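Local atomic coordinates of macrolide export ATP-binding/permease protein MacB (Actinobacillus actinomycetemcomitans, PDB entry 3FTJ), a protein that probably exports macrolide antibiotics as the non-canonical ABC transporter of a tripartite efflux system, this chain being its periplasmic region. Residues A[14-20]-A[174-180]; A[32-36]-A[201-205]; A[190-194]-A[206-212]; A[103-109]-A[156-162]. The contacts are given in a common frame with arbitrary orientation. Numbering follows the deposited sequence.

Contact 1. Residues A[14-20]-A[174-180]; sequences NTMTIFN and GSITVKI
Strands 15-20 and 175-180 are antiparallel neighbours in the mixed sheet of the periplasmic region. Their axes lie 4.5 Å apart at 164°, and both backbones are extended. Ile180 N donates to Asn14 O (2.7 Å). Thr15 faces Lys179 in a non-hydrogen-bonded pair, with Thr15 CG2 4.1 Å from Lys179 CG. Met16 and Val178 form a hydrogen-bonded pair: Met16 N to Val178 O is 3.1 Å and Val178 N to Met16 O is 2.8 Å. Thr17 and Thr177 form the closest pair, CA-CA 4.1 Å. Both use the m rotamer, and Thr17 OG1 and Thr177 OG1 hydrogen-bond at 3.1 Å. Ile18 pairs with Ile176, with Ile18 N to Ile176 O 2.7 Å and Ile176 N to Ile18 O 2.9 Å. Ile18 CD1 lies 4.0 Å from Val178 CG1. Phe19 CD1 packs 3.7 Å from Ser175 CB.

The side chains alternate as in a regular ladder. Thr15, Thr17, Phe19, Ser175, Thr177 and Lys179 share one face. Met16, Ile18, Ile176 and Val178 share the other. Helix 186-201 covers Met16 with Ser186, and Ile18 and Val178 with Leu193; Ile176 packs on Leu35 and Val52. Strand 206-209 pairs with the outer edge of 15-20, and 49-64 with that of 175-180.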
loop_
_atom_site.group_PDB
_atom_site.type_symbol
_atom_site.label_atom_id
_atom_site.label_comp_id
_atom_site.label_asym_id
_atom_site.label_seq_id
_atom_site.Cartn_x
_atom_site.Cartn_y
_atom_site.Cartn_z
ATOM N N ASN A 14 8.801 -13.029 1.739
ATOM C CA ASN A 14 9.871 -12.046 1.893
ATOM C C ASN A 14 9.351 -10.624 2.095
ATOM O O ASN A 14 10.126 -9.665 2.079
ATOM C CB ASN A 14 10.837 -12.105 0.707
ATOM C CG ASN A 14 11.970 -13.104 0.923
ATOM O OD1 ASN A 14 12.494 -13.240 2.033
ATOM N ND2 ASN A 14 12.358 -13.800 -0.142
ATOM N N THR A 15 8.041 -10.494 2.287
ATOM C CA THR A 15 7.436 -9.200 2.566
ATOM C C THR A 15 6.669 -9.211 3.884
ATOM O O THR A 15 6.091 -10.224 4.273
ATOM C CB THR A 15 6.466 -8.781 1.455
ATOM O OG1 THR A 15 5.349 -9.673 1.444
ATOM C CG2 THR A 15 7.156 -8.815 0.100
ATOM N N MET A 16 6.674 -8.075 4.570
ATOM C CA MET A 16 5.896 -7.910 5.788
ATOM C C MET A 16 5.181 -6.583 5.702
ATOM O O MET A 16 5.745 -5.614 5.200
ATOM C CB MET A 16 6.799 -7.903 7.012
ATOM C CG MET A 16 7.622 -9.154 7.161
ATOM S SD MET A 16 8.706 -9.067 8.590
ATOM C CE MET A 16 9.521 -10.657 8.433
ATOM N N THR A 17 3.943 -6.542 6.189
ATOM C CA THR A 17 3.164 -5.310 6.207
ATOM C C THR A 17 2.902 -4.898 7.647
ATOM O O THR A 17 2.376 -5.677 8.444
ATOM C CB THR A 17 1.824 -5.466 5.453
ATOM O OG1 THR A 17 2.078 -5.908 4.112
ATOM C CG2 THR A 17 1.056 -4.136 5.412
ATOM N N ILE A 18 3.289 -3.674 7.976
ATOM C CA ILE A 18 3.087 -3.132 9.307
ATOM C C ILE A 18 1.827 -2.260 9.343
ATOM O O ILE A 18 1.664 -1.362 8.516
ATOM C CB ILE A 18 4.307 -2.317 9.736
ATOM C CG1 ILE A 18 5.580 -3.134 9.492
ATOM C CG2 ILE A 18 4.193 -1.914 11.198
ATOM C CD1 ILE A 18 6.761 -2.312 9.086
ATOM N N PHE A 19 0.944 -2.540 10.299
ATOM C CA PHE A 19 -0.344 -1.861 10.427
ATOM C C PHE A 19 -0.471 -1.156 11.775
ATOM O O PHE A 19 0.075 -1.616 12.770
ATOM C CB PHE A 19 -1.486 -2.877 10.346
ATOM C CG PHE A 19 -1.682 -3.472 8.986
ATOM C CD1 PHE A 19 -2.442 -2.820 8.035
ATOM C CD2 PHE A 19 -1.125 -4.695 8.666
ATOM C CE1 PHE A 19 -2.630 -3.366 6.784
ATOM C CE2 PHE A 19 -1.315 -5.247 7.419
ATOM C CZ PHE A 19 -2.070 -4.582 6.479
ATOM N N ASN A 20 -1.225 -0.060 11.806
ATOM C CA ASN A 20 -1.577 0.586 13.064
ATOM C C ASN A 20 -2.454 -0.321 13.908
ATOM O O ASN A 20 -3.261 -1.079 13.372
ATOM C CB ASN A 20 -2.329 1.890 12.799
ATOM C CG ASN A 20 -1.506 2.880 12.017
ATOM O OD1 ASN A 20 -1.879 3.288 10.924
ATOM N ND2 ASN A 20 -0.367 3.255 12.566
ATOM N N GLY A 174 -1.517 4.474 6.905
ATOM C CA GLY A 174 -2.283 3.326 7.350
ATOM C C GLY A 174 -1.445 2.080 7.537
ATOM O O GLY A 174 -1.715 1.270 8.433
ATOM N N SER A 175 -0.425 1.927 6.693
ATOM C CA SER A 175 0.501 0.804 6.796
ATOM C C SER A 175 1.797 1.027 6.007
ATOM O O SER A 175 1.915 1.963 5.216
ATOM C CB SER A 175 -0.174 -0.492 6.327
ATOM O OG SER A 175 -0.468 -0.453 4.939
ATOM N N ILE A 176 2.760 0.146 6.238
ATOM C CA ILE A 176 4.038 0.157 5.548
ATOM C C ILE A 176 4.383 -1.270 5.161
ATOM O O ILE A 176 4.464 -2.151 6.018
ATOM C CB ILE A 176 5.173 0.662 6.481
ATOM C CG1 ILE A 176 4.919 2.104 6.922
ATOM C CG2 ILE A 176 6.526 0.535 5.802
ATOM C CD1 ILE A 176 5.765 2.533 8.119
ATOM N N THR A 177 4.584 -1.517 3.878
ATOM C CA THR A 177 5.046 -2.835 3.469
ATOM C C THR A 177 6.544 -2.788 3.186
ATOM O O THR A 177 7.012 -1.927 2.442
ATOM C CB THR A 177 4.289 -3.360 2.243
ATOM O OG1 THR A 177 2.883 -3.403 2.534
ATOM C CG2 THR A 177 4.772 -4.760 1.884
ATOM N N VAL A 178 7.288 -3.705 3.802
ATOM C CA VAL A 178 8.730 -3.784 3.615
ATOM C C VAL A 178 9.074 -5.060 2.855
ATOM O O VAL A 178 8.445 -6.101 3.054
ATOM C CB VAL A 178 9.508 -3.766 4.965
ATOM C CG1 VAL A 178 9.098 -2.578 5.827
ATOM C CG2 VAL A 178 9.302 -5.053 5.720
ATOM N N LYS A 179 10.059 -4.967 1.969
ATOM C CA LYS A 179 10.588 -6.143 1.298
ATOM C C LYS A 179 11.876 -6.492 2.010
ATOM O O LYS A 179 12.786 -5.665 2.107
ATOM C CB LYS A 179 10.866 -5.851 -0.174
ATOM C CG LYS A 179 10.632 -7.029 -1.117
ATOM C CD LYS A 179 11.689 -8.112 -0.968
ATOM C CE LYS A 179 11.577 -9.133 -2.100
ATOM N NZ LYS A 179 12.629 -10.191 -2.046
ATOM N N ILE A 180 11.934 -7.715 2.526
ATOM C CA ILE A 180 13.073 -8.189 3.302
ATOM C C ILE A 180 14.219 -8.626 2.383
ATOM O O ILE A 180 13.984 -9.193 1.313
ATOM C CB ILE A 180 12.638 -9.357 4.219
ATOM C CG1 ILE A 180 11.845 -8.823 5.408
ATOM C CG2 ILE A 180 13.821 -10.130 4.725
ATOM C CD1 ILE A 180 12.587 -7.773 6.202
#

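Contact 2. Residues A[32-36]-A[201-205]; sequences IQNLK and HGKKD
Two loops of the periplasmic region meet around a His-carboxylate hydrogen bond. Loop 32-36 precedes helix 37-44, with Lys36 at the N-cap position. Segment 201-205 leaves helix 186-201 at Gly202, where positive phi (83°) ends the helical conformation. The nearest CA pair, Asn34 and Asp205, is 7.5 Å apart, and the contact buries only 190 Å².

His201 (chi1 m) donates from ND1 to Asp205 OD1 at 2.6 Å, almost in line. Lys203 NZ forms a salt bridge with Asp205 OD2 at 2.8 Å. Asp205 (chi1 p) therefore holds the turn together with both carboxylate oxygens. Asn34 points its CA-to-CB bond toward this cluster, and its CB is 4.1 Å from His201 CE1. Leu35 (chi1 m, chi2 t) brings CD2 to 3.7 Å from His201 CE1.

Asp39 of helix 37-44 accepts a hydrogen bond from His201 NE2 and another from Lys36 N, so it ties the two loops together. Leu35 also packs on Ile18 and Asn20 of strand 15-20.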
loop_
_atom_site.group_PDB
_atom_site.type_symbol
_atom_site.label_atom_id
_atom_site.label_comp_id
_atom_site.label_asym_id
_atom_site.label_seq_id
_atom_site.Cartn_x
_atom_site.Cartn_y
_atom_site.Cartn_z
ATOM N N ILE A 32 -6.408 4.710 14.869
ATOM C CA ILE A 32 -5.387 5.648 15.314
ATOM C C ILE A 32 -4.141 5.532 14.449
ATOM O O ILE A 32 -3.486 4.493 14.438
ATOM C CB ILE A 32 -4.970 5.381 16.767
ATOM C CG1 ILE A 32 -6.186 5.018 17.619
ATOM C CG2 ILE A 32 -4.206 6.580 17.325
ATOM C CD1 ILE A 32 -7.082 6.188 17.907
ATOM N N GLN A 33 -3.800 6.601 13.737
ATOM C CA GLN A 33 -2.645 6.568 12.847
ATOM C C GLN A 33 -1.354 6.994 13.537
ATOM O O GLN A 33 -1.153 8.178 13.787
ATOM C CB GLN A 33 -2.870 7.498 11.663
ATOM C CG GLN A 33 -3.662 6.910 10.547
ATOM C CD GLN A 33 -3.553 7.742 9.287
ATOM O OE1 GLN A 33 -3.668 8.978 9.320
ATOM N NE2 GLN A 33 -3.338 7.070 8.163
ATOM N N ASN A 34 -0.468 6.041 13.818
ATOM C CA ASN A 34 0.819 6.372 14.416
ATOM C C ASN A 34 1.993 6.086 13.499
ATOM O O ASN A 34 3.093 6.607 13.702
ATOM C CB ASN A 34 0.984 5.687 15.770
ATOM C CG ASN A 34 0.280 6.433 16.879
ATOM O OD1 ASN A 34 -0.439 5.845 17.685
ATOM N ND2 ASN A 34 0.482 7.743 16.923
ATOM N N LEU A 35 1.762 5.272 12.474
ATOM C CA LEU A 35 2.789 5.066 11.456
ATOM C C LEU A 35 3.003 6.374 10.692
ATOM O O LEU A 35 2.037 7.034 10.313
ATOM C CB LEU A 35 2.380 3.941 10.500
ATOM C CG LEU A 35 2.366 2.541 11.130
ATOM C CD1 LEU A 35 1.761 1.507 10.191
ATOM C CD2 LEU A 35 3.787 2.135 11.539
ATOM N N LYS A 36 4.264 6.738 10.471
ATOM C CA LYS A 36 4.618 7.979 9.782
ATOM C C LYS A 36 5.582 7.720 8.647
ATOM O O LYS A 36 6.309 6.729 8.644
ATOM C CB LYS A 36 5.303 8.968 10.733
ATOM C CG LYS A 36 4.731 9.054 12.118
ATOM C CD LYS A 36 5.581 9.975 12.952
ATOM C CE LYS A 36 5.045 10.136 14.364
ATOM N NZ LYS A 36 5.739 11.268 15.098
ATOM N N HIS A 201 8.258 4.583 18.127
ATOM C CA HIS A 201 6.940 4.982 18.632
ATOM C C HIS A 201 6.885 5.118 20.144
ATOM O O HIS A 201 5.976 5.751 20.681
ATOM C CB HIS A 201 5.870 3.979 18.186
ATOM C CG HIS A 201 5.538 4.061 16.730
ATOM N ND1 HIS A 201 4.438 3.432 16.176
ATOM C CD2 HIS A 201 6.139 4.727 15.716
ATOM C CE1 HIS A 201 4.399 3.679 14.880
ATOM N NE2 HIS A 201 5.420 4.464 14.574
ATOM N N GLY A 202 7.845 4.508 20.831
ATOM C CA GLY A 202 7.857 4.510 22.283
ATOM C C GLY A 202 6.981 3.429 22.893
ATOM O O GLY A 202 6.886 3.328 24.117
ATOM N N LYS A 203 6.350 2.622 22.040
ATOM C CA LYS A 203 5.432 1.567 22.479
ATOM C C LYS A 203 4.987 0.695 21.301
ATOM O O LYS A 203 5.063 1.108 20.141
ATOM C CB LYS A 203 4.192 2.171 23.147
ATOM C CG LYS A 203 3.276 2.929 22.182
ATOM C CD LYS A 203 2.044 3.457 22.891
ATOM C CE LYS A 203 0.903 3.738 21.914
ATOM N NZ LYS A 203 1.127 4.942 21.048
ATOM N N LYS A 204 4.502 -0.503 21.603
ATOM C CA LYS A 204 4.027 -1.407 20.563
ATOM C C LYS A 204 2.578 -1.072 20.224
ATOM O O LYS A 204 1.645 -1.585 20.842
ATOM C CB LYS A 204 4.161 -2.872 21.002
ATOM C CG LYS A 204 3.658 -3.882 19.982
ATOM C CD LYS A 204 4.788 -4.485 19.177
ATOM C CE LYS A 204 4.275 -5.438 18.110
ATOM N NZ LYS A 204 3.101 -6.202 18.589
ATOM N N ASP A 205 2.408 -0.188 19.246
ATOM C CA ASP A 205 1.094 0.263 18.834
ATOM C C ASP A 205 0.880 -0.047 17.361
ATOM O O ASP A 205 0.232 0.711 16.641
ATOM C CB ASP A 205 0.943 1.762 19.097
ATOM C CG ASP A 205 1.977 2.589 18.363
ATOM O OD1 ASP A 205 2.693 2.030 17.513
ATOM O OD2 ASP A 205 2.068 3.803 18.633
#

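Contact 3. Residues A[190-194]-A[206-212]; sequences EKSLT and FFIMNSD
This is a helix-on-sheet contact, in which helix 186-201 packs along strand 206-209 and the turn into helix 211-219. The segment axes of helix 190-194 and strand 206-209 run 10.1 Å apart at 159°, close to antiparallel. Such spacing is usual for a helix on a sheet.

Phe206 and Ile208 point their CA-to-CB bonds toward the helix, while Phe207 and Met209 point away. Ile208 (chi1 m, chi2 t) is central. Ile208 CD1 lies 3.8 Å from Leu193 CD2, 3.5 Å from Thr194 OG1 and 4.2 Å from Glu190 CG. Phe206 (chi1 p) meets Thr194 O with its ring edge, CZ to O 3.5 Å. Thr194 OG1 hydrogen-bonds back to Glu190 O at 2.9 Å.

Glu190, extended with chi1 and chi2 t, accepts a hydrogen bond at OE1 from Asn210 ND2 (2.7 Å). Water 1 lies 3.2 Å from Glu190 OE2 and 2.9 Å from Asn210 OD1. Asn210 is the N-cap of helix 211-219 and caps Thr213 N. Strand 15-20 flanks strand 206-209 in the sheet and places Met16 and Ile18 beneath the helix.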
loop_
_atom_site.group_PDB
_atom_site.type_symbol
_atom_site.label_atom_id
_atom_site.label_comp_id
_atom_site.label_asym_id
_atom_site.label_seq_id
_atom_site.Cartn_x
_atom_site.Cartn_y
_atom_site.Cartn_z
ATOM N N GLU A 190 11.849 -9.752 11.328
ATOM C CA GLU A 190 10.640 -9.300 12.004
ATOM C C GLU A 190 11.007 -8.705 13.353
ATOM O O GLU A 190 10.539 -7.625 13.706
ATOM C CB GLU A 190 9.628 -10.437 12.183
ATOM C CG GLU A 190 8.432 -10.045 13.041
ATOM C CD GLU A 190 7.286 -11.042 12.958
ATOM O OE1 GLU A 190 7.257 -11.842 11.995
ATOM O OE2 GLU A 190 6.416 -11.022 13.857
ATOM N N LYS A 191 11.863 -9.403 14.095
ATOM C CA LYS A 191 12.240 -8.967 15.435
ATOM C C LYS A 191 12.954 -7.621 15.437
ATOM O O LYS A 191 12.652 -6.764 16.262
ATOM C CB LYS A 191 13.119 -10.016 16.125
ATOM C CG LYS A 191 12.373 -11.274 16.538
ATOM C CD LYS A 191 13.303 -12.273 17.218
ATOM C CE LYS A 191 13.936 -11.684 18.480
ATOM N NZ LYS A 191 14.936 -12.614 19.106
ATOM N N SER A 192 13.921 -7.450 14.540
ATOM C CA SER A 192 14.646 -6.182 14.445
ATOM C C SER A 192 13.680 -5.055 14.092
ATOM O O SER A 192 13.730 -3.964 14.658
ATOM C CB SER A 192 15.728 -6.261 13.368
ATOM O OG SER A 192 16.512 -7.434 13.499
ATOM N N LEU A 193 12.803 -5.342 13.140
ATOM C CA LEU A 193 11.832 -4.387 12.647
ATOM C C LEU A 193 10.887 -3.972 13.774
ATOM O O LEU A 193 10.595 -2.791 13.954
ATOM C CB LEU A 193 11.063 -5.034 11.498
ATOM C CG LEU A 193 10.345 -4.158 10.490
ATOM C CD1 LEU A 193 9.889 -5.022 9.322
ATOM C CD2 LEU A 193 9.172 -3.483 11.157
ATOM N N THR A 194 10.421 -4.957 14.538
ATOM C CA THR A 194 9.560 -4.711 15.691
ATOM C C THR A 194 10.263 -3.870 16.742
ATOM O O THR A 194 9.700 -2.917 17.269
ATOM C CB THR A 194 9.125 -6.014 16.354
ATOM O OG1 THR A 194 8.340 -6.778 15.431
ATOM C CG2 THR A 194 8.302 -5.726 17.607
ATOM N N PHE A 206 1.433 -1.174 16.926
ATOM C CA PHE A 206 1.379 -1.595 15.530
ATOM C C PHE A 206 1.462 -3.101 15.548
ATOM O O PHE A 206 1.804 -3.693 16.570
ATOM C CB PHE A 206 2.586 -1.047 14.765
ATOM C CG PHE A 206 3.905 -1.461 15.355
ATOM C CD1 PHE A 206 4.506 -2.658 14.982
ATOM C CD2 PHE A 206 4.534 -0.667 16.298
ATOM C CE1 PHE A 206 5.722 -3.052 15.534
ATOM C CE2 PHE A 206 5.745 -1.049 16.860
ATOM C CZ PHE A 206 6.342 -2.249 16.478
ATOM N N PHE A 207 1.162 -3.732 14.422
ATOM C CA PHE A 207 1.346 -5.172 14.319
ATOM C C PHE A 207 1.837 -5.517 12.926
ATOM O O PHE A 207 1.669 -4.734 11.990
ATOM C CB PHE A 207 0.065 -5.934 14.670
ATOM C CG PHE A 207 -1.110 -5.612 13.786
ATOM C CD1 PHE A 207 -1.513 -6.497 12.796
ATOM C CD2 PHE A 207 -1.828 -4.438 13.957
ATOM C CE1 PHE A 207 -2.602 -6.212 11.988
ATOM C CE2 PHE A 207 -2.924 -4.148 13.152
ATOM C CZ PHE A 207 -3.309 -5.036 12.168
ATOM N N ILE A 208 2.460 -6.683 12.798
ATOM C CA ILE A 208 3.091 -7.076 11.549
ATOM C C ILE A 208 2.391 -8.287 10.953
ATOM O O ILE A 208 2.082 -9.250 11.657
ATOM C CB ILE A 208 4.586 -7.365 11.762
ATOM C CG1 ILE A 208 5.280 -6.131 12.348
ATOM C CG2 ILE A 208 5.244 -7.791 10.456
ATOM C CD1 ILE A 208 6.794 -6.207 12.327
ATOM N N MET A 209 2.120 -8.212 9.654
ATOM C CA MET A 209 1.489 -9.295 8.915
ATOM C C MET A 209 2.511 -9.880 7.959
ATOM O O MET A 209 3.105 -9.161 7.163
ATOM C CB MET A 209 0.315 -8.772 8.089
ATOM C CG MET A 209 -0.820 -8.163 8.873
ATOM S SD MET A 209 -2.054 -9.388 9.332
ATOM C CE MET A 209 -1.641 -9.674 11.051
ATOM N N ASN A 210 2.706 -11.191 8.038
ATOM C CA ASN A 210 3.571 -11.904 7.110
ATOM C C ASN A 210 3.201 -13.379 7.069
ATOM O O ASN A 210 2.200 -13.790 7.658
ATOM C CB ASN A 210 5.043 -11.725 7.493
ATOM C CG ASN A 210 5.311 -12.053 8.943
ATOM O OD1 ASN A 210 4.572 -12.812 9.567
ATOM N ND2 ASN A 210 6.376 -11.487 9.489
ATOM N N SER A 211 4.012 -14.172 6.378
ATOM C CA SER A 211 3.795 -15.614 6.300
ATOM C C SER A 211 3.642 -16.227 7.692
ATOM O O SER A 211 2.703 -16.982 7.950
ATOM C CB SER A 211 4.950 -16.283 5.559
ATOM O OG SER A 211 4.648 -17.637 5.283
ATOM N N ASP A 212 4.561 -15.889 8.591
ATOM C CA ASP A 212 4.514 -16.412 9.952
ATOM C C ASP A 212 3.186 -16.118 10.655
ATOM O O ASP A 212 2.656 -16.969 11.372
ATOM C CB ASP A 212 5.675 -15.868 10.783
ATOM C CG ASP A 212 5.711 -16.457 12.180
ATOM O OD1 ASP A 212 5.908 -17.690 12.299
ATOM O OD2 ASP A 212 5.537 -15.688 13.157
HETATM O O HOH W 1 4.195 -12.832 12.425
#

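Contact 4. Residues A[103-109]-A[156-162]; sequences SNQVVVL and LYSPYST
Four hydrogen bonds join these segments, two between backbones and two from side-chain hydroxyls. The setting is a short antiparallel ladder in the MacB-like periplasmic core domain, between strands 106-110 and 155-159. Val108 and Tyr157 form the hydrogen-bonded pair: Val108 N to Tyr157 O is 2.7 Å and Tyr157 N to Val108 O is 2.9 Å. The hydroxyls extend the link beyond the ladder. Ser158 OG (chi1 t) donates to Val106 O at 2.9 Å, and Thr162 OG1 (chi1 m) donates to Asn104 O at 2.8 Å. The segment axes approach to 4.5 Å at 146°. The ladder has two bridges, Val108-Tyr157 and Leu109-Leu156; at Val106 the Ser158 hydroxyl bonds the carbonyl.

Ser103 ends helix 97-102 in a Schellman motif with positive phi (49°). Gln105 then centres an inverse gamma turn, closed by a weak Val106 N to Asn104 O bond of 2.9 Å. On the other side, Pro159 is the N-cap of helix 160-168. Pro159 CD packs 4.3 Å from Val106 CG2. Ser103 also bonds through OG to Asn165 of that helix.

Strand 133-141 runs parallel to 106-110 on its other edge, and Tyr157 meets the rings of Tyr75 and Tyr81. Leu109 and Leu156 form a non-hydrogen-bonded pair, with Leu109 CD2 3.5 Å from Leu156 CD2. Beside them, Val107 CG2 presses to 3.3 Å from Leu156 CB.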
loop_
_atom_site.group_PDB
_atom_site.type_symbol
_atom_site.label_atom_id
_atom_site.label_comp_id
_atom_site.label_asym_id
_atom_site.label_seq_id
_atom_site.Cartn_x
_atom_site.Cartn_y
_atom_site.Cartn_z
ATOM N N SER A 103 5.495 15.039 -5.999
ATOM C CA SER A 103 4.092 14.950 -5.608
ATOM C C SER A 103 3.185 15.213 -6.811
ATOM O O SER A 103 2.299 16.059 -6.754
ATOM C CB SER A 103 3.785 15.956 -4.493
ATOM O OG SER A 103 4.504 15.635 -3.309
ATOM N N ASN A 104 3.421 14.489 -7.898
ATOM C CA ASN A 104 2.649 14.668 -9.120
ATOM C C ASN A 104 1.248 14.097 -8.966
ATOM O O ASN A 104 1.059 13.025 -8.373
ATOM C CB ASN A 104 3.346 13.997 -10.309
ATOM C CG ASN A 104 4.504 14.817 -10.859
ATOM O OD1 ASN A 104 5.335 14.308 -11.609
ATOM N ND2 ASN A 104 4.566 16.084 -10.485
ATOM N N GLN A 105 0.265 14.810 -9.510
ATOM C CA GLN A 105 -1.114 14.335 -9.501
ATOM C C GLN A 105 -1.327 13.395 -10.673
ATOM O O GLN A 105 -1.953 13.741 -11.678
ATOM C CB GLN A 105 -2.094 15.506 -9.529
ATOM C CG GLN A 105 -2.086 16.287 -8.224
ATOM C CD GLN A 105 -2.710 17.670 -8.345
ATOM O OE1 GLN A 105 -2.255 18.614 -7.712
ATOM N NE2 GLN A 105 -3.752 17.791 -9.157
ATOM N N VAL A 106 -0.750 12.209 -10.547
ATOM C CA VAL A 106 -0.898 11.179 -11.559
ATOM C C VAL A 106 -1.482 9.956 -10.892
ATOM O O VAL A 106 -1.284 9.737 -9.697
ATOM C CB VAL A 106 0.459 10.806 -12.217
ATOM C CG1 VAL A 106 1.015 11.991 -13.024
ATOM C CG2 VAL A 106 1.457 10.348 -11.167
ATOM N N VAL A 107 -2.203 9.154 -11.658
ATOM C CA VAL A 107 -2.819 7.980 -11.084
ATOM C C VAL A 107 -2.617 6.757 -11.959
ATOM O O VAL A 107 -2.579 6.849 -13.193
ATOM C CB VAL A 107 -4.329 8.233 -10.786
ATOM C CG1 VAL A 107 -5.085 8.578 -12.049
ATOM C CG2 VAL A 107 -4.935 7.027 -10.114
ATOM N N VAL A 108 -2.454 5.612 -11.312
ATOM C CA VAL A 108 -2.412 4.338 -12.013
ATOM C C VAL A 108 -3.709 3.585 -11.717
ATOM O O VAL A 108 -4.077 3.406 -10.559
ATOM C CB VAL A 108 -1.175 3.502 -11.599
ATOM C CG1 VAL A 108 -1.250 2.104 -12.184
ATOM C CG2 VAL A 108 0.117 4.206 -12.039
ATOM N N LEU A 109 -4.412 3.158 -12.764
ATOM C CA LEU A 109 -5.695 2.493 -12.592
ATOM C C LEU A 109 -5.589 0.981 -12.419
ATOM O O LEU A 109 -4.682 0.325 -12.933
ATOM C CB LEU A 109 -6.633 2.802 -13.757
ATOM C CG LEU A 109 -7.003 4.264 -13.982
ATOM C CD1 LEU A 109 -8.089 4.342 -15.045
ATOM C CD2 LEU A 109 -7.471 4.900 -12.690
ATOM N N LEU A 156 -7.591 3.278 -7.354
ATOM C CA LEU A 156 -6.642 4.167 -8.019
ATOM C C LEU A 156 -5.375 4.288 -7.171
ATOM O O LEU A 156 -5.455 4.382 -5.948
ATOM C CB LEU A 156 -7.238 5.558 -8.246
ATOM C CG LEU A 156 -8.657 5.743 -8.795
ATOM C CD1 LEU A 156 -8.670 6.987 -9.666
ATOM C CD2 LEU A 156 -9.147 4.567 -9.594
ATOM N N TYR A 157 -4.215 4.301 -7.824
ATOM C CA TYR A 157 -2.940 4.365 -7.117
ATOM C C TYR A 157 -2.140 5.602 -7.485
ATOM O O TYR A 157 -1.869 5.852 -8.656
ATOM C CB TYR A 157 -2.111 3.113 -7.402
ATOM C CG TYR A 157 -2.862 1.832 -7.123
ATOM C CD1 TYR A 157 -3.007 1.361 -5.830
ATOM C CD2 TYR A 157 -3.433 1.103 -8.150
ATOM C CE1 TYR A 157 -3.691 0.194 -5.562
ATOM C CE2 TYR A 157 -4.125 -0.067 -7.894
ATOM C CZ TYR A 157 -4.247 -0.516 -6.596
ATOM O OH TYR A 157 -4.927 -1.678 -6.331
ATOM N N SER A 158 -1.750 6.358 -6.468
ATOM C CA SER A 158 -1.090 7.642 -6.645
ATOM C C SER A 158 0.071 7.699 -5.656
ATOM O O SER A 158 0.105 6.915 -4.709
ATOM C CB SER A 158 -2.108 8.755 -6.374
ATOM O OG SER A 158 -1.665 10.016 -6.822
ATOM N N PRO A 159 1.042 8.605 -5.868
ATOM C CA PRO A 159 2.161 8.628 -4.916
ATOM C C PRO A 159 1.693 9.003 -3.521
ATOM O O PRO A 159 0.851 9.901 -3.388
ATOM C CB PRO A 159 3.072 9.735 -5.470
ATOM C CG PRO A 159 2.723 9.825 -6.930
ATOM C CD PRO A 159 1.243 9.548 -6.981
ATOM N N TYR A 160 2.226 8.332 -2.499
ATOM C CA TYR A 160 1.876 8.642 -1.112
ATOM C C TYR A 160 2.057 10.129 -0.820
ATOM O O TYR A 160 1.291 10.711 -0.053
ATOM C CB TYR A 160 2.694 7.805 -0.113
ATOM C CG TYR A 160 4.183 8.139 -0.056
ATOM C CD1 TYR A 160 4.643 9.248 0.638
ATOM C CD2 TYR A 160 5.124 7.341 -0.706
ATOM C CE1 TYR A 160 6.010 9.566 0.682
ATOM C CE2 TYR A 160 6.489 7.641 -0.667
ATOM C CZ TYR A 160 6.923 8.759 0.029
ATOM O OH TYR A 160 8.269 9.063 0.081
ATOM N N SER A 161 3.072 10.736 -1.435
ATOM C CA SER A 161 3.383 12.145 -1.207
ATOM C C SER A 161 2.268 13.057 -1.722
ATOM O O SER A 161 1.832 13.981 -1.032
ATOM C CB SER A 161 4.716 12.503 -1.869
ATOM O OG SER A 161 4.728 12.085 -3.226
ATOM N N THR A 162 1.811 12.786 -2.939
ATOM C CA THR A 162 0.691 13.514 -3.536
ATOM C C THR A 162 -0.575 13.417 -2.698
ATOM O O THR A 162 -1.267 14.409 -2.479
ATOM C CB THR A 162 0.373 12.963 -4.926
ATOM O OG1 THR A 162 1.588 12.865 -5.677
ATOM C CG2 THR A 162 -0.602 13.879 -5.658
#

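Overall arrangement
Contacts 1, 3 and 4 all reach one mixed sheet. Contacts 1 and 3 are closest, with centres about 8 Å apart. Strand 15-20 of contact 1 pairs with strand 206-209 of contact 3: Thr17 O lies 2.8 Å from Met209 N and Phe19 N lies 2.9 Å from Phe207 O, probable hydrogen bonds. Contact 2 sits about 14 Å from the centres of both. It touches contact 1 where Leu35 CD1 comes 3.3 Å from Ile18 O, and contact 3 where Lys204 CD comes 4.0 Å from Thr194 CG2. Contact 4 stands apart. Its centre is about 19 Å from that of contact 1. Contacts 3 and 4 lie on opposite sides of the chain's centre, with centres about 27 Å apart.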